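Local coordinates for DUF192 domain-containing protein (Novosphingobium aromaticivorans, PDB 3M7A) that is of unknown function, a DUF192-family (COG1430) protein that probably carries a signal sequence in its natural form, at residues A[10-24]-A[35-47]. Numbering follows the deposited sequence.
With EDO (1,2-ethanediol), chain C.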
# COMPACT_ATOMS: atom_id res chain seq x y z
N ALA A 10 15.28 -3.69 -8.87
CA ALA A 10 16.20 -3.82 -7.74
C ALA A 10 15.77 -4.93 -6.79
O ALA A 10 14.59 -5.10 -6.50
CB ALA A 10 16.31 -2.51 -7.01
N ALA A 11 16.76 -5.67 -6.28
CA ALA A 11 16.54 -6.76 -5.34
C ALA A 11 15.83 -6.28 -4.07
O ALA A 11 15.93 -5.11 -3.70
CB ALA A 11 17.87 -7.39 -4.97
N PRO A 12 15.13 -7.19 -3.40
CA PRO A 12 14.59 -6.81 -2.10
C PRO A 12 15.68 -6.30 -1.16
O PRO A 12 16.86 -6.69 -1.25
CB PRO A 12 13.97 -8.11 -1.59
CG PRO A 12 13.60 -8.85 -2.84
CD PRO A 12 14.74 -8.57 -3.77
N ALA A 13 15.29 -5.43 -0.24
CA ALA A 13 16.19 -4.84 0.74
C ALA A 13 15.54 -4.92 2.10
O ALA A 13 14.53 -5.58 2.27
CB ALA A 13 16.50 -3.39 0.35
N VAL A 14 16.16 -4.28 3.09
CA VAL A 14 15.64 -4.26 4.46
C VAL A 14 15.54 -2.81 4.94
O VAL A 14 16.48 -2.03 4.80
CB VAL A 14 16.53 -5.09 5.43
CG1 VAL A 14 15.94 -5.10 6.82
CG2 VAL A 14 16.74 -6.51 4.90
N HIS A 15 14.40 -2.46 5.52
CA HIS A 15 14.16 -1.10 5.97
C HIS A 15 14.92 -0.80 7.26
O HIS A 15 14.88 -1.59 8.20
CB HIS A 15 12.67 -0.90 6.19
CG HIS A 15 12.26 0.53 6.26
ND1 HIS A 15 12.38 1.29 7.40
CD2 HIS A 15 11.77 1.34 5.30
CE1 HIS A 15 11.95 2.52 7.14
NE2 HIS A 15 11.59 2.58 5.87
N PRO A 16 15.60 0.35 7.33
CA PRO A 16 16.47 0.60 8.48
C PRO A 16 15.75 0.93 9.78
O PRO A 16 16.37 0.85 10.86
CB PRO A 16 17.35 1.77 8.01
CG PRO A 16 16.49 2.49 7.01
CD PRO A 16 15.79 1.38 6.28
N VAL A 17 14.49 1.36 9.69
CA VAL A 17 13.70 1.70 10.89
C VAL A 17 12.93 0.47 11.40
O VAL A 17 13.00 0.08 12.59
CB VAL A 17 12.73 2.87 10.63
CG1 VAL A 17 11.87 3.21 11.89
CG2 VAL A 17 13.51 4.12 10.16
N SER A 18 12.19 -0.16 10.49
CA SER A 18 11.28 -1.23 10.86
C SER A 18 11.91 -2.61 10.81
O SER A 18 11.34 -3.57 11.35
CB SER A 18 10.10 -1.22 9.91
OG SER A 18 10.54 -1.60 8.61
N GLY A 19 13.03 -2.75 10.11
CA GLY A 19 13.59 -4.06 9.84
C GLY A 19 12.79 -4.93 8.88
O GLY A 19 13.16 -6.07 8.66
N LEU A 20 11.69 -4.40 8.32
CA LEU A 20 10.86 -5.16 7.41
C LEU A 20 11.56 -5.30 6.04
O LEU A 20 12.34 -4.45 5.63
CB LEU A 20 9.49 -4.51 7.25
CG LEU A 20 8.62 -4.42 8.49
CD1 LEU A 20 7.37 -3.58 8.21
CD2 LEU A 20 8.17 -5.81 8.99
N GLN A 21 11.26 -6.37 5.34
CA GLN A 21 11.72 -6.53 3.98
C GLN A 21 11.09 -5.43 3.13
O GLN A 21 9.92 -5.09 3.31
CB GLN A 21 11.29 -7.90 3.44
CG GLN A 21 11.96 -8.24 2.14
CD GLN A 21 11.51 -9.55 1.50
OE1 GLN A 21 12.09 -9.95 0.48
NE2 GLN A 21 10.49 -10.21 2.05
N ILE A 22 11.84 -4.89 2.17
CA ILE A 22 11.33 -3.97 1.17
C ILE A 22 11.31 -4.70 -0.16
O ILE A 22 12.32 -5.26 -0.59
CB ILE A 22 12.22 -2.71 1.04
CG1 ILE A 22 12.27 -1.93 2.36
CG2 ILE A 22 11.79 -1.82 -0.12
CD1 ILE A 22 13.39 -0.90 2.42
N VAL A 23 10.14 -4.71 -0.80
CA VAL A 23 9.94 -5.40 -2.06
C VAL A 23 9.31 -4.46 -3.06
O VAL A 23 8.53 -3.57 -2.72
CB VAL A 23 9.07 -6.67 -1.87
CG1 VAL A 23 9.74 -7.66 -0.87
CG2 VAL A 23 7.64 -6.30 -1.43
N PRO A 24 9.60 -4.66 -4.35
CA PRO A 24 8.94 -3.84 -5.37
C PRO A 24 7.48 -4.27 -5.57
O PRO A 24 7.19 -5.46 -5.67
CB PRO A 24 9.76 -4.12 -6.63
CG PRO A 24 10.33 -5.47 -6.39
CD PRO A 24 10.63 -5.53 -4.93
N VAL A 35 5.36 2.09 -9.65
CA VAL A 35 6.23 1.21 -8.88
C VAL A 35 6.51 1.82 -7.50
O VAL A 35 6.86 2.99 -7.41
CB VAL A 35 7.61 1.01 -9.60
CG1 VAL A 35 8.48 0.03 -8.81
CG2 VAL A 35 7.40 0.53 -11.02
N PHE A 36 6.33 1.02 -6.45
CA PHE A 36 6.56 1.44 -5.07
C PHE A 36 7.50 0.46 -4.40
O PHE A 36 7.20 -0.73 -4.35
CB PHE A 36 5.25 1.54 -4.31
CG PHE A 36 4.26 2.45 -4.97
CD1 PHE A 36 4.32 3.82 -4.76
CD2 PHE A 36 3.30 1.97 -5.84
CE1 PHE A 36 3.43 4.68 -5.38
CE2 PHE A 36 2.41 2.81 -6.48
CZ PHE A 36 2.46 4.17 -6.24
N ARG A 37 8.59 0.94 -3.82
CA ARG A 37 9.43 0.12 -2.96
C ARG A 37 8.74 0.05 -1.59
O ARG A 37 8.67 1.06 -0.89
CB ARG A 37 10.82 0.74 -2.80
CG ARG A 37 11.63 0.94 -4.04
CD ARG A 37 12.08 -0.31 -4.62
NE ARG A 37 12.93 -1.11 -3.72
CZ ARG A 37 13.45 -2.28 -4.04
NH1 ARG A 37 13.20 -2.83 -5.25
NH2 ARG A 37 14.19 -2.95 -3.14
N SER A 38 8.22 -1.12 -1.26
CA SER A 38 7.27 -1.25 -0.17
C SER A 38 7.75 -2.15 0.95
O SER A 38 8.13 -3.28 0.71
CB SER A 38 5.95 -1.79 -0.74
OG SER A 38 5.45 -0.94 -1.74
N GLU A 39 7.70 -1.65 2.17
CA GLU A 39 7.88 -2.50 3.34
C GLU A 39 6.78 -3.56 3.36
O GLU A 39 5.61 -3.21 3.15
CB GLU A 39 7.77 -1.66 4.60
CG GLU A 39 9.02 -0.82 4.87
CD GLU A 39 8.74 0.19 5.96
OE1 GLU A 39 8.90 -0.19 7.14
OE2 GLU A 39 8.26 1.32 5.66
N LEU A 40 7.13 -4.79 3.72
CA LEU A 40 6.19 -5.90 3.70
C LEU A 40 5.77 -6.22 5.13
O LEU A 40 6.58 -6.68 5.95
CB LEU A 40 6.86 -7.11 3.04
CG LEU A 40 5.97 -8.29 2.63
CD1 LEU A 40 6.82 -9.32 1.86
CD2 LEU A 40 5.30 -8.93 3.84
N ALA A 41 4.51 -5.95 5.42
CA ALA A 41 3.91 -6.28 6.71
C ALA A 41 3.09 -7.53 6.52
O ALA A 41 2.15 -7.55 5.72
CB ALA A 41 3.02 -5.13 7.18
N ARG A 42 3.44 -8.58 7.26
CA ARG A 42 2.75 -9.86 7.10
C ARG A 42 1.99 -10.33 8.33
O ARG A 42 0.84 -10.75 8.23
CB ARG A 42 3.73 -10.95 6.71
CG ARG A 42 3.01 -12.06 6.06
CD ARG A 42 3.85 -13.11 5.55
NE ARG A 42 4.65 -12.86 4.34
CZ ARG A 42 4.28 -13.08 3.07
NH1 ARG A 42 3.03 -13.41 2.75
NH2 ARG A 42 5.18 -12.98 2.13
N THR A 43 2.61 -10.32 9.51
CA THR A 43 1.92 -10.83 10.68
C THR A 43 0.77 -9.91 11.04
O THR A 43 0.78 -8.72 10.68
CB THR A 43 2.83 -11.01 11.89
OG1 THR A 43 3.21 -9.71 12.36
CG2 THR A 43 4.07 -11.87 11.59
N SER A 44 -0.19 -10.41 11.81
CA SER A 44 -1.28 -9.57 12.25
C SER A 44 -0.75 -8.35 13.03
O SER A 44 -1.26 -7.24 12.86
CB SER A 44 -2.29 -10.34 13.10
OG SER A 44 -2.89 -11.39 12.36
N ALA A 45 0.27 -8.54 13.86
CA ALA A 45 0.83 -7.44 14.62
C ALA A 45 1.57 -6.45 13.73
O ALA A 45 1.46 -5.24 13.95
CB ALA A 45 1.73 -7.96 15.72
N GLU A 46 2.30 -6.93 12.71
CA GLU A 46 2.95 -6.01 11.78
C GLU A 46 1.89 -5.16 11.09
O GLU A 46 2.07 -3.95 10.90
CB GLU A 46 3.79 -6.77 10.75
CG GLU A 46 5.11 -7.30 11.33
CD GLU A 46 5.85 -8.29 10.44
OE1 GLU A 46 5.23 -8.89 9.53
OE2 GLU A 46 7.07 -8.47 10.68
N GLN A 47 0.79 -5.79 10.71
CA GLN A 47 -0.27 -5.09 10.02
C GLN A 47 -1.03 -4.11 10.94
O GLN A 47 -1.51 -3.09 10.47
CB GLN A 47 -1.24 -6.07 9.36
CG GLN A 47 -0.62 -6.94 8.29
CD GLN A 47 -1.66 -7.79 7.57
OE1 GLN A 47 -2.70 -7.27 7.17
NE2 GLN A 47 -1.42 -9.09 7.48
C1 EDO C . 8.95 -10.58 8.51
O1 EDO C . 8.83 -9.17 8.80
C2 EDO C . 7.62 -11.15 8.01
O2 EDO C . 6.65 -11.22 9.07
O HOH W 1 8.93 -8.01 6.21
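Strands 21-24 and 35-41 run antiparallel, their axes 4.4 Å apart at closest: Val-23 and Ser-38 form a hydrogen-bonded pair, flanked by the non-hydrogen-bonded pairs Ile-22 with Glu-39 and Pro-24 with Arg-37, and Leu-40 N extends the pairing to Gln-21 O. Where the direct bonds stop, a water accepts from Gln-21 N and donates to Leu-40 O. Ile-22, Pro-24, Arg-37 and Glu-39 share one face of the sheet. Arg-37, bent at chi2 and chi3, crosses Ile-22 CG2 and lies beside the Pro-24 ring, with Pro-24 N over one guanidinium face. Its edge grips the incoming chain: NH1 donates to Ala-10 O (2.9 Å) from well above that carbonyl's plane, NH2 to Ala-11 O (2.8 Å), and NH1 also reaches Ala-7 O. Glu-39, extended beyond CG, carries its carboxylate to the 15-20 turn. The His-15 ring stacks on it, planes 13° apart, with Glu-39 CD 3.3 Å from His-15 CD2; Pro-16 CD covers the opposite ring face, while ND1 accepts from Val-17 N. Ser-18 OG donates to the anti side of Glu-39 OE1 (2.6 Å) and accepts from Leu-20 N in an ST turn, its position between backbone N and carbonyl carbon (chi1 68°) serving both bonds. OE1 also forms a salt bridge with Arg-54. Replacing His-15 by alanine would probably strip that face of the carboxylate of its ring and leave the Val-17 amide without its acceptor. Leu-20 CD2 passes Glu-46, whose carboxylate binds an ethanediol probably from the crystallisation liquor. Glu-46 OE1 takes Thr-43 N and Thr-43 OG1 accepts from Glu-46 N, a capping box starting helix 44-49. The whole is a beta hairpin of strands 21-29 and 32-41, edged by short strand 13-14, with Arg-37 and Glu-39 bonding to the chain leading into its first strand.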